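Local coordinates for novel protein similar to vertebrate potassium voltage-gated channel, subfamily H (Eag-related) family (PDB 3UKN), which probably forms the pore of a voltage-gated delayed-rectifier potassium channel, the chain here being its cytoplasmic C-linker and cyclic nucleotide-binding homology domain, at residues A118-S124 against D169-L175; C103-E107 against V162-Y167; D53-L58 against L96-T100; L82-A86 against Y188-F192; L21-I25 against M38-F42. One frame throughout, in Å; residues are numbered along the deposited sequence.

Interaction 1: A118-S124 against D169-L175; sequences AIYFVCS and DLQYISL
The carbonyl oxygen of D169 takes two backbone N-H groups at once. C123 N reaches D169 O at 2.8 Å, close to the line of the C=O bond, whereas S124 N comes to the same D169 O at 3.3 Å on a lone pair in the carbonyl plane. Two successive residues thus face one, a classic beta bulge, at the place where the chain turns a corner. Before it, strands 118-122 and 169-174 run antiparallel in regular register: F121 N binds Q171 O at 2.7 Å, and I119 exchanges two further bonds with I173. On one face the side chains of Y120 and Y172 run side by side, their rings set obliquely with planes at 42°; Y120 CD1 rests 3.5 Å from Y172 CB. Tyrosine suits both places, because the ring fills the interior while each hydroxyl finds a polar partner, Y120 OH at N49 and Y172 OH at the backbone N of D53. V122 and L170 extend the same face with branched apolar groups. The other face carries F121 and Q171; Q171 CG sits 3.4 Å from C123 SG, which in turn lies in plane at the edge of the F121 ring. The buried Q171 amide is satisfied by E76 and the backbone of L77. The two strands are a central pair in the beta roll of the cyclic nucleotide-binding homology domain, with the classic bulge at its corner.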
# COMPACT_ATOMS: atom_id res chain seq x y z
N ALA B 118 -3.27 4.35 11.30
CA ALA B 118 -4.14 5.43 10.85
C ALA B 118 -4.93 6.00 12.02
O ALA B 118 -5.00 5.40 13.08
CB ALA B 118 -5.12 4.90 9.79
N ILE B 119 -5.54 7.17 11.79
CA ILE B 119 -6.62 7.62 12.65
C ILE B 119 -7.92 7.36 11.90
O ILE B 119 -7.96 7.47 10.68
CB ILE B 119 -6.51 9.11 13.04
CG1 ILE B 119 -6.61 10.00 11.81
CG2 ILE B 119 -5.19 9.39 13.71
CD1 ILE B 119 -6.37 11.47 12.13
N TYR B 120 -8.96 7.00 12.64
CA TYR B 120 -10.23 6.58 12.05
C TYR B 120 -11.38 7.45 12.54
O TYR B 120 -11.38 7.94 13.67
CB TYR B 120 -10.52 5.11 12.38
CG TYR B 120 -9.40 4.19 12.00
CD1 TYR B 120 -9.41 3.54 10.78
CD2 TYR B 120 -8.32 3.99 12.84
CE1 TYR B 120 -8.38 2.69 10.41
CE2 TYR B 120 -7.28 3.16 12.49
CZ TYR B 120 -7.31 2.51 11.26
OH TYR B 120 -6.27 1.68 10.90
N PHE B 121 -12.37 7.64 11.68
CA PHE B 121 -13.53 8.45 12.03
C PHE B 121 -14.75 7.59 11.75
O PHE B 121 -14.87 7.04 10.67
CB PHE B 121 -13.53 9.73 11.16
CG PHE B 121 -14.77 10.60 11.34
CD1 PHE B 121 -14.79 11.62 12.28
CD2 PHE B 121 -15.89 10.42 10.55
CE1 PHE B 121 -15.92 12.44 12.45
CE2 PHE B 121 -17.02 11.22 10.70
CZ PHE B 121 -17.04 12.23 11.66
N VAL B 122 -15.63 7.45 12.74
CA VAL B 122 -16.90 6.72 12.55
C VAL B 122 -17.99 7.59 11.89
O VAL B 122 -18.49 8.51 12.52
CB VAL B 122 -17.44 6.19 13.89
CG1 VAL B 122 -18.55 5.16 13.67
CG2 VAL B 122 -16.33 5.59 14.72
N CYS B 123 -18.35 7.29 10.64
CA CYS B 123 -19.49 7.98 9.99
C CYS B 123 -20.84 7.37 10.35
O CYS B 123 -21.84 8.06 10.38
CB CYS B 123 -19.38 7.98 8.45
SG CYS B 123 -17.86 8.60 7.77
N SER B 124 -20.86 6.06 10.58
CA SER B 124 -22.06 5.42 11.10
C SER B 124 -21.69 4.10 11.75
O SER B 124 -20.60 3.57 11.54
CB SER B 124 -23.08 5.18 9.99
OG SER B 124 -22.48 4.49 8.92
N ASP B 169 -19.49 2.31 9.06
CA ASP B 169 -18.91 3.03 7.94
C ASP B 169 -17.83 3.97 8.47
O ASP B 169 -18.12 4.94 9.18
CB ASP B 169 -19.99 3.81 7.21
CG ASP B 169 -19.52 4.37 5.90
OD1 ASP B 169 -18.31 4.67 5.78
OD2 ASP B 169 -20.35 4.51 4.98
N LEU B 170 -16.58 3.68 8.12
CA LEU B 170 -15.44 4.40 8.66
C LEU B 170 -14.71 5.22 7.61
O LEU B 170 -14.65 4.84 6.45
CB LEU B 170 -14.47 3.39 9.27
CG LEU B 170 -15.06 2.50 10.36
CD1 LEU B 170 -14.11 1.33 10.65
CD2 LEU B 170 -15.27 3.32 11.61
N GLN B 171 -14.15 6.35 8.03
CA GLN B 171 -13.20 7.10 7.23
C GLN B 171 -11.89 7.10 7.97
O GLN B 171 -11.85 6.89 9.18
CB GLN B 171 -13.65 8.54 7.03
CG GLN B 171 -14.86 8.69 6.17
CD GLN B 171 -15.23 10.13 5.92
OE1 GLN B 171 -14.56 11.06 6.38
NE2 GLN B 171 -16.31 10.33 5.18
N TYR B 172 -10.80 7.38 7.25
CA TYR B 172 -9.49 7.36 7.89
C TYR B 172 -8.43 7.98 7.01
O TYR B 172 -8.60 8.12 5.80
CB TYR B 172 -9.11 5.91 8.27
CG TYR B 172 -8.85 4.98 7.10
CD1 TYR B 172 -7.57 4.85 6.55
CD2 TYR B 172 -9.89 4.21 6.55
CE1 TYR B 172 -7.33 3.97 5.46
CE2 TYR B 172 -9.64 3.33 5.46
CZ TYR B 172 -8.37 3.23 4.93
OH TYR B 172 -8.15 2.36 3.87
N ILE B 173 -7.32 8.34 7.65
CA ILE B 173 -6.14 8.86 7.00
C ILE B 173 -4.93 8.14 7.63
O ILE B 173 -4.83 8.04 8.86
CB ILE B 173 -6.00 10.34 7.25
CG1 ILE B 173 -7.27 11.07 6.83
CG2 ILE B 173 -4.79 10.90 6.51
CD1 ILE B 173 -7.16 12.57 6.90
N SER B 174 -4.04 7.61 6.80
CA SER B 174 -2.88 6.89 7.29
C SER B 174 -1.98 7.86 8.00
O SER B 174 -1.92 9.04 7.63
CB SER B 174 -2.10 6.27 6.12
OG SER B 174 -1.58 7.29 5.29
N LEU B 175 -1.27 7.38 9.00
CA LEU B 175 -0.31 8.23 9.71
C LEU B 175 0.78 8.69 8.75
O LEU B 175 1.28 9.81 8.85
CB LEU B 175 0.32 7.47 10.89
CG LEU B 175 -0.71 7.04 11.93
CD1 LEU B 175 -0.00 6.64 13.24
CD2 LEU B 175 -1.73 8.19 12.15

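Interaction 2: C103-E107 against V162-Y167; sequences CAPGE and VKALTY
P105, at the first corner of a type II beta turn from A104 to E107 that joins two strands of the cyclic nucleotide-binding homology domain, lies across the ring of Y167 in a CH-pi contact. P105 CD stands 3.5 Å from the centroid of the Y167 ring and only 8° off its normal, so the proline meets the aromatic face almost squarely. The two side chains cross at a slant. Y167 has CG anti to its carbonyl carbon (chi1 -74°), which swings the ring back so that one face meets the proline. Each residue type fits: the rigid proline favours the first corner of the turn and offers polarised C-H groups, while G106 readily adopts the positive phi of the second corner. The small methyl of A164 points into the turn, with its CB 3.7 Å from C103 SG, where a compact side chain is needed. Backbone bonds close the pairing on the strand side, A164 N to E107 O at 3.0 Å and G106 N to A164 O at 2.8 Å. E107 turns its carboxylate back over its own turn and also holds W46 NE1 through OE2. Its other oxygen, E107 OE1, receives A104 N at 2.8 Å from above the carboxylate plane.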
# COMPACT_ATOMS: atom_id res chain seq x y z
N CYS B 103 -17.36 -2.07 7.70
CA CYS B 103 -16.83 -2.94 8.73
C CYS B 103 -18.00 -3.81 9.23
O CYS B 103 -19.13 -3.34 9.35
CB CYS B 103 -16.22 -2.09 9.86
SG CYS B 103 -15.20 -3.00 11.04
N ALA B 104 -17.75 -5.08 9.47
CA ALA B 104 -18.81 -5.99 9.89
C ALA B 104 -18.82 -6.16 11.40
O ALA B 104 -17.80 -5.95 12.07
CB ALA B 104 -18.65 -7.34 9.21
N PRO B 105 -19.99 -6.53 11.96
CA PRO B 105 -20.08 -6.74 13.40
C PRO B 105 -19.05 -7.76 13.86
O PRO B 105 -18.90 -8.80 13.23
CB PRO B 105 -21.49 -7.32 13.57
CG PRO B 105 -22.25 -6.81 12.41
CD PRO B 105 -21.27 -6.76 11.28
N GLY B 106 -18.34 -7.47 14.94
CA GLY B 106 -17.34 -8.38 15.49
C GLY B 106 -16.01 -8.33 14.76
O GLY B 106 -15.05 -9.02 15.14
N GLU B 107 -15.94 -7.52 13.71
CA GLU B 107 -14.70 -7.36 12.94
C GLU B 107 -13.77 -6.39 13.68
O GLU B 107 -14.21 -5.33 14.13
CB GLU B 107 -15.00 -6.87 11.50
CG GLU B 107 -13.76 -6.42 10.71
CD GLU B 107 -14.09 -5.97 9.27
OE1 GLU B 107 -15.27 -6.09 8.84
OE2 GLU B 107 -13.17 -5.48 8.56
N VAL B 162 -10.29 -2.54 19.22
CA VAL B 162 -11.54 -1.87 18.84
C VAL B 162 -12.29 -2.76 17.87
O VAL B 162 -11.79 -3.06 16.79
CB VAL B 162 -11.34 -0.50 18.14
CG1 VAL B 162 -12.71 0.07 17.77
CG2 VAL B 162 -10.57 0.49 19.01
N LYS B 163 -13.50 -3.15 18.25
CA LYS B 163 -14.29 -4.09 17.48
C LYS B 163 -15.61 -3.45 17.07
O LYS B 163 -16.27 -2.81 17.88
CB LYS B 163 -14.58 -5.32 18.32
CG LYS B 163 -13.39 -6.23 18.60
CD LYS B 163 -13.78 -7.39 19.50
CE LYS B 163 -14.91 -8.22 18.88
NZ LYS B 163 -15.27 -9.40 19.72
N ALA B 164 -16.01 -3.62 15.81
CA ALA B 164 -17.33 -3.17 15.39
C ALA B 164 -18.37 -3.93 16.18
O ALA B 164 -18.20 -5.11 16.48
CB ALA B 164 -17.53 -3.41 13.89
N LEU B 165 -19.46 -3.25 16.53
CA LEU B 165 -20.58 -3.89 17.21
C LEU B 165 -21.70 -4.11 16.22
O LEU B 165 -22.40 -5.12 16.26
CB LEU B 165 -21.08 -3.03 18.36
CG LEU B 165 -20.28 -3.16 19.65
CD1 LEU B 165 -20.52 -1.94 20.52
CD2 LEU B 165 -20.69 -4.44 20.35
N THR B 166 -21.88 -3.12 15.34
CA THR B 166 -22.82 -3.23 14.23
C THR B 166 -22.04 -3.02 12.94
O THR B 166 -20.81 -2.83 12.96
CB THR B 166 -23.95 -2.17 14.34
OG1 THR B 166 -23.44 -0.87 14.01
CG2 THR B 166 -24.52 -2.14 15.76
N TYR B 167 -22.74 -3.09 11.81
CA TYR B 167 -22.19 -2.63 10.55
C TYR B 167 -21.77 -1.19 10.71
O TYR B 167 -22.55 -0.37 11.19
CB TYR B 167 -23.20 -2.81 9.42
CG TYR B 167 -23.35 -4.26 9.04
CD1 TYR B 167 -22.39 -4.86 8.25
CD2 TYR B 167 -24.40 -5.03 9.52
CE1 TYR B 167 -22.47 -6.20 7.91
CE2 TYR B 167 -24.49 -6.38 9.19
CZ TYR B 167 -23.52 -6.95 8.38
OH TYR B 167 -23.57 -8.28 8.02

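Interaction 3: D53-L58 against L96-T100; sequences DVSELL and LIIKT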
# COMPACT_ATOMS: atom_id res chain seq x y z
N ASP B 53 -5.78 0.56 3.02
CA ASP B 53 -5.40 0.90 1.66
C ASP B 53 -4.43 2.07 1.71
O ASP B 53 -4.82 3.16 2.13
CB ASP B 53 -6.65 1.28 0.87
CG ASP B 53 -6.33 1.79 -0.53
OD1 ASP B 53 -5.18 1.59 -0.99
OD2 ASP B 53 -7.23 2.39 -1.17
N VAL B 54 -3.18 1.84 1.27
CA VAL B 54 -2.14 2.88 1.32
C VAL B 54 -1.82 3.49 -0.03
O VAL B 54 -0.93 4.35 -0.15
CB VAL B 54 -0.82 2.36 1.96
CG1 VAL B 54 -1.07 1.83 3.36
CG2 VAL B 54 -0.17 1.30 1.07
N SER B 55 -2.54 3.06 -1.06
CA SER B 55 -2.34 3.59 -2.40
C SER B 55 -2.82 5.04 -2.45
O SER B 55 -3.60 5.46 -1.60
CB SER B 55 -3.10 2.75 -3.44
OG SER B 55 -4.50 3.03 -3.40
N GLU B 56 -2.37 5.79 -3.45
CA GLU B 56 -2.73 7.19 -3.60
C GLU B 56 -2.89 7.46 -5.08
O GLU B 56 -1.90 7.73 -5.79
CB GLU B 56 -1.63 8.08 -2.98
CG GLU B 56 -2.02 9.51 -2.60
CD GLU B 56 -0.85 10.34 -2.03
OE1 GLU B 56 -0.14 9.82 -1.13
OE2 GLU B 56 -0.65 11.50 -2.48
N LEU B 57 -4.13 7.40 -5.56
CA LEU B 57 -4.42 7.45 -7.01
C LEU B 57 -4.16 8.81 -7.61
O LEU B 57 -3.98 8.93 -8.81
CB LEU B 57 -5.87 7.06 -7.30
CG LEU B 57 -6.28 5.59 -7.42
CD1 LEU B 57 -7.79 5.48 -7.21
CD2 LEU B 57 -5.86 4.97 -8.78
N LEU B 58 -4.16 9.84 -6.77
CA LEU B 58 -4.21 11.22 -7.27
C LEU B 58 -2.88 11.93 -7.10
O LEU B 58 -2.74 13.08 -7.51
CB LEU B 58 -5.31 12.00 -6.55
CG LEU B 58 -6.66 11.29 -6.47
CD1 LEU B 58 -7.63 12.12 -5.68
CD2 LEU B 58 -7.23 10.95 -7.86
N LEU B 96 -7.86 14.67 -0.11
CA LEU B 96 -7.54 13.78 -1.22
C LEU B 96 -6.92 12.42 -0.80
O LEU B 96 -6.81 11.52 -1.63
CB LEU B 96 -6.65 14.49 -2.24
CG LEU B 96 -7.25 15.70 -2.96
CD1 LEU B 96 -6.18 16.50 -3.69
CD2 LEU B 96 -8.37 15.27 -3.91
N ILE B 97 -6.51 12.28 0.47
CA ILE B 97 -5.92 11.02 0.95
C ILE B 97 -6.82 10.33 1.98
O ILE B 97 -6.40 9.39 2.65
CB ILE B 97 -4.48 11.21 1.57
CG1 ILE B 97 -4.53 12.07 2.85
CG2 ILE B 97 -3.48 11.76 0.52
CD1 ILE B 97 -3.17 12.22 3.58
N ILE B 98 -8.06 10.79 2.09
CA ILE B 98 -9.01 10.18 3.01
C ILE B 98 -9.67 8.96 2.37
O ILE B 98 -10.11 9.03 1.23
CB ILE B 98 -10.10 11.20 3.47
CG1 ILE B 98 -9.49 12.30 4.34
CG2 ILE B 98 -11.23 10.50 4.21
CD1 ILE B 98 -10.49 13.31 4.78
N LYS B 99 -9.75 7.86 3.10
CA LYS B 99 -10.32 6.62 2.60
C LYS B 99 -11.51 6.25 3.45
O LYS B 99 -11.73 6.83 4.51
CB LYS B 99 -9.31 5.47 2.72
CG LYS B 99 -7.93 5.79 2.21
CD LYS B 99 -7.83 5.46 0.75
CE LYS B 99 -6.41 5.66 0.24
NZ LYS B 99 -6.36 5.38 -1.22
N THR B 100 -12.25 5.23 3.01
CA THR B 100 -13.42 4.76 3.71
C THR B 100 -13.48 3.24 3.66
O THR B 100 -12.89 2.61 2.76
CB THR B 100 -14.69 5.30 3.05
OG1 THR B 100 -14.73 4.87 1.69
CG2 THR B 100 -14.72 6.83 3.10
O HOH W 1 -4.78 10.32 -3.74
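K99 bends at chi2 (-89°) and is extended from there on, which carries its ammonium to the Asx turn of D53. A chi1 of 174° points the D53 carboxylate at the lysine, whose chain it meets at about a right angle. The loop 53-58, between helices 32-45 and 63-71, is thereby tied to the start of strand 99-103 at the edge of the beta roll. K99 NZ forms a salt bridge with D53 OD2 at 3.1 Å, approaching well above the carboxylate plane, and a shorter bond of 2.8 Å to the carbonyl oxygen of S55. A long, flexible lysine suits this place because its charge can serve both acceptors. The other oxygen, D53 OD1, is gripped twice by S55, from its N at 3.0 Å and on the syn lone pair from its OG; these bonds hold the carboxylate in position for the lysine. Farther along, E56 crosses I97 obliquely, its CG and carboxylate carbon CD against I97 CG2, and L58 CD1 lies 3.7 Å from L96 CD2. L57 packs on F42 and L58 on L21 of the second subunit. One water bridges the backbones, accepting from L58 N at 3.1 Å and donating to L96 O at 3.2 Å.

Interaction 4: L82-A86 against Y188-F192; sequences LFESA and YAQKF
The end of a 3-10 segment, at L82 and F83, runs into a type I beta turn, F83 to A86, closed by a bond from A86 N to F83 O; facing it is one turn of helix 186-199, from Y188 to F192. Y188 reaches across between them. With CG anti to the backbone N (chi1 172°), its ring projects from the helix to the turn, where A86 CB sits 3.6 Å from the ring centroid, 10° off the normal, in a CH-pi contact. A methyl is small enough to sit close over the centre of that face. At the far end, Y188 OH donates to L82 O at 2.7 Å, coming from above the carbonyl plane, while this oxygen lies in the plane of the ring at its edge. F83 presses obliquely on the hydroxyl, with CD1 3.2 Å from Y188 OH, and L82 CD2 touches F192 CE1 at 3.8 Å. On the outer side S85 OG stands at the ring edge in plane and 3.3 Å from K191 CD, where small polar and long charged residues can meet solvent. L182 backs both Y188 and F192. Tyrosine therefore does two jobs: its ring joins an apolar cluster, and its hydroxyl gives the L82 carbonyl a partner among apolar side chains.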
# COMPACT_ATOMS: atom_id res chain seq x y z
N LEU B 82 -10.90 20.27 15.05
CA LEU B 82 -9.46 20.06 14.92
C LEU B 82 -8.87 20.77 13.68
O LEU B 82 -7.69 21.18 13.67
CB LEU B 82 -9.20 18.56 14.84
CG LEU B 82 -7.84 18.09 14.37
CD1 LEU B 82 -6.79 18.73 15.27
CD2 LEU B 82 -7.78 16.59 14.42
N PHE B 83 -9.69 20.91 12.64
CA PHE B 83 -9.23 21.40 11.32
C PHE B 83 -9.59 22.87 11.07
O PHE B 83 -9.23 23.43 10.03
CB PHE B 83 -9.73 20.48 10.17
CG PHE B 83 -9.19 19.07 10.28
CD1 PHE B 83 -7.88 18.80 9.95
CD2 PHE B 83 -9.98 18.05 10.76
CE1 PHE B 83 -7.37 17.54 10.10
CE2 PHE B 83 -9.48 16.78 10.91
CZ PHE B 83 -8.16 16.53 10.58
N GLU B 84 -10.26 23.48 12.03
CA GLU B 84 -10.71 24.87 11.89
C GLU B 84 -9.60 25.81 11.42
O GLU B 84 -9.83 26.68 10.58
CB GLU B 84 -11.30 25.38 13.21
CG GLU B 84 -11.80 26.82 13.18
CD GLU B 84 -13.11 26.98 12.43
OE1 GLU B 84 -13.52 26.02 11.74
OE2 GLU B 84 -13.73 28.07 12.55
N SER B 85 -8.39 25.63 11.95
CA SER B 85 -7.30 26.55 11.69
C SER B 85 -6.38 26.12 10.52
O SER B 85 -5.35 26.75 10.26
CB SER B 85 -6.49 26.81 12.96
OG SER B 85 -5.52 25.79 13.15
N ALA B 86 -6.75 25.07 9.81
CA ALA B 86 -5.88 24.63 8.73
C ALA B 86 -6.13 25.51 7.50
O ALA B 86 -7.27 25.82 7.20
CB ALA B 86 -6.12 23.17 8.42
N TYR B 188 0.35 24.74 10.70
CA TYR B 188 -0.86 24.05 11.09
C TYR B 188 -0.53 22.87 12.00
O TYR B 188 -1.27 22.57 12.92
CB TYR B 188 -1.73 23.60 9.90
CG TYR B 188 -2.84 22.73 10.40
CD1 TYR B 188 -3.80 23.24 11.26
CD2 TYR B 188 -2.88 21.38 10.10
CE1 TYR B 188 -4.81 22.44 11.77
CE2 TYR B 188 -3.89 20.57 10.62
CZ TYR B 188 -4.84 21.10 11.45
OH TYR B 188 -5.84 20.29 11.97
N ALA B 189 0.59 22.20 11.74
CA ALA B 189 0.96 21.00 12.50
C ALA B 189 1.08 21.28 14.01
O ALA B 189 0.57 20.52 14.83
CB ALA B 189 2.26 20.39 11.96
N GLN B 190 1.73 22.38 14.35
CA GLN B 190 1.82 22.82 15.73
C GLN B 190 0.42 22.96 16.36
O GLN B 190 0.19 22.56 17.51
CB GLN B 190 2.59 24.14 15.81
CG GLN B 190 3.16 24.48 17.17
CD GLN B 190 4.42 23.70 17.50
OE1 GLN B 190 4.59 22.55 17.07
NE2 GLN B 190 5.32 24.32 18.26
N LYS B 191 -0.52 23.54 15.62
CA LYS B 191 -1.88 23.66 16.16
C LYS B 191 -2.55 22.29 16.23
O LYS B 191 -3.31 22.02 17.16
CB LYS B 191 -2.72 24.65 15.34
CG LYS B 191 -2.01 26.00 15.20
CD LYS B 191 -2.91 27.13 14.75
CE LYS B 191 -2.05 28.33 14.30
NZ LYS B 191 -2.82 29.48 13.72
N PHE B 192 -2.28 21.44 15.25
CA PHE B 192 -2.87 20.11 15.18
C PHE B 192 -2.53 19.33 16.47
O PHE B 192 -3.39 18.73 17.09
CB PHE B 192 -2.36 19.39 13.92
CG PHE B 192 -2.76 17.95 13.83
CD1 PHE B 192 -3.88 17.57 13.11
CD2 PHE B 192 -2.03 16.98 14.49
CE1 PHE B 192 -4.27 16.22 13.04
CE2 PHE B 192 -2.38 15.63 14.42
CZ PHE B 192 -3.51 15.25 13.70

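Interaction 5: L21-I25 against M38-F42; sequences LKDFI and MLECF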
# COMPACT_ATOMS: atom_id res chain seq x y z
N LEU B 21 -6.92 -12.94 -1.19
CA LEU B 21 -6.42 -14.18 -0.59
C LEU B 21 -6.86 -15.41 -1.40
O LEU B 21 -6.10 -16.36 -1.59
CB LEU B 21 -6.91 -14.31 0.84
CG LEU B 21 -6.23 -15.42 1.62
CD1 LEU B 21 -4.72 -15.26 1.53
CD2 LEU B 21 -6.70 -15.42 3.07
N LYS B 22 -8.10 -15.38 -1.87
CA LYS B 22 -8.59 -16.46 -2.70
C LYS B 22 -7.87 -16.52 -4.06
O LYS B 22 -7.51 -17.60 -4.51
CB LYS B 22 -10.10 -16.37 -2.84
CG LYS B 22 -10.81 -16.72 -1.54
CD LYS B 22 -12.34 -16.58 -1.64
CE LYS B 22 -13.00 -17.10 -0.37
NZ LYS B 22 -14.50 -17.06 -0.41
N ASP B 23 -7.65 -15.37 -4.68
CA ASP B 23 -6.86 -15.31 -5.91
C ASP B 23 -5.52 -16.01 -5.72
O ASP B 23 -5.13 -16.86 -6.51
CB ASP B 23 -6.60 -13.87 -6.30
CG ASP B 23 -7.65 -13.32 -7.23
OD1 ASP B 23 -8.80 -13.81 -7.21
OD2 ASP B 23 -7.31 -12.38 -7.99
N PHE B 24 -4.82 -15.62 -4.66
CA PHE B 24 -3.48 -16.14 -4.41
C PHE B 24 -3.46 -17.66 -4.28
O PHE B 24 -2.54 -18.32 -4.76
CB PHE B 24 -2.89 -15.48 -3.17
CG PHE B 24 -1.52 -15.99 -2.79
CD1 PHE B 24 -0.38 -15.29 -3.16
CD2 PHE B 24 -1.38 -17.15 -2.03
CE1 PHE B 24 0.89 -15.75 -2.78
CE2 PHE B 24 -0.12 -17.61 -1.66
CZ PHE B 24 1.02 -16.91 -2.03
N ILE B 25 -4.49 -18.21 -3.64
CA ILE B 25 -4.67 -19.64 -3.49
C ILE B 25 -4.98 -20.31 -4.84
O ILE B 25 -4.55 -21.43 -5.11
CB ILE B 25 -5.85 -19.93 -2.56
CG1 ILE B 25 -5.57 -19.38 -1.15
CG2 ILE B 25 -6.17 -21.43 -2.53
CD1 ILE B 25 -6.81 -19.29 -0.29
N MET B 38 -5.63 -21.24 5.55
CA MET B 38 -5.36 -19.84 5.23
C MET B 38 -6.58 -18.95 5.43
O MET B 38 -6.47 -17.84 5.96
CB MET B 38 -4.84 -19.69 3.80
CG MET B 38 -3.50 -20.38 3.55
SD MET B 38 -3.02 -20.47 1.80
CE MET B 38 -2.88 -18.75 1.36
N LEU B 39 -7.75 -19.44 5.01
CA LEU B 39 -8.99 -18.67 5.12
C LEU B 39 -9.46 -18.49 6.56
O LEU B 39 -10.01 -17.45 6.91
CB LEU B 39 -10.09 -19.31 4.26
CG LEU B 39 -9.79 -19.33 2.76
CD1 LEU B 39 -10.99 -19.81 1.95
CD2 LEU B 39 -9.31 -17.95 2.25
N GLU B 40 -9.25 -19.51 7.39
CA GLU B 40 -9.63 -19.40 8.80
C GLU B 40 -8.56 -18.65 9.60
O GLU B 40 -8.87 -17.99 10.58
CB GLU B 40 -9.98 -20.77 9.41
CG GLU B 40 -8.98 -21.90 9.17
CD GLU B 40 -9.58 -23.30 9.40
OE1 GLU B 40 -8.81 -24.29 9.36
OE2 GLU B 40 -10.82 -23.42 9.59
N CYS B 41 -7.31 -18.74 9.17
CA CYS B 41 -6.27 -17.93 9.80
C CYS B 41 -6.43 -16.45 9.40
O CYS B 41 -6.27 -15.55 10.23
CB CYS B 41 -4.87 -18.45 9.49
SG CYS B 41 -3.55 -17.44 10.18
N PHE B 42 -6.78 -16.21 8.14
CA PHE B 42 -7.16 -14.87 7.72
C PHE B 42 -8.17 -14.21 8.66
O PHE B 42 -7.92 -13.13 9.19
CB PHE B 42 -7.72 -14.87 6.29
CG PHE B 42 -8.23 -13.53 5.84
CD1 PHE B 42 -7.35 -12.56 5.39
CD2 PHE B 42 -9.58 -13.23 5.89
CE1 PHE B 42 -7.81 -11.31 4.98
CE2 PHE B 42 -10.05 -11.98 5.49
CZ PHE B 42 -9.17 -11.02 5.04
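This is apolar packing between two antiparallel helices, 13-27 and 32-45, at the N-terminal end of the chain, in the C-linker. The short helical segments run at 158° to each other with axes 11.3 Å apart, a wide spacing bridged by long aliphatic side chains. L21 is central: a trans chi1 of -169° sends it between the helices, where it splits its two methyls among the partners. L21 CD2 presses against F42 CB at 3.4 Å and meets L39 CD2 at 3.7 Å, the leucines sliding past each other in opposite directions. L21 CD1 turns instead to the methyl of M38. Bent at chi3 (63°), M38 brings its CE 3.7 Å from I25 CG1, tip to tip, and 4.0 Å from F24 CD2; an unbranched, flexible methionine can thread among three neighbours in this way. I25 CD1 also touches L39 CD2, while K22 crosses L39 at about a right angle, K22 CE near L39 CD1, and suits the solvent-exposed side. F42 continues into the rings of Y14 and W46. On the second subunit, L57 packs on L21, L58 on F24 and I69 on M38. Two antiparallel helices joined by a short turn form a helical hairpin, the arrangement that opens the C-linker of channels in this family.

Along the chain, interaction 5 closes first, within the helical hairpin, before the other four begin. Interactions 3 and 4 then alternate their segments, and interactions 1 and 2 do the same within the cyclic nucleotide-binding homology domain. Interaction 1 lies near the centre of the chain and touches two others: L170 packs on C103 of interaction 2, and Y172 bonds to K99 and D53 of interaction 3, whose strand 99-103 neighbours 168-174 in the same sheet. Interactions 4 and 5 mark opposite ends, their centres about 42 Å apart. Interactions 3 and 5 both touch the second subunit, so the helical hairpin and loop 53-58 both lie at the subunit interface.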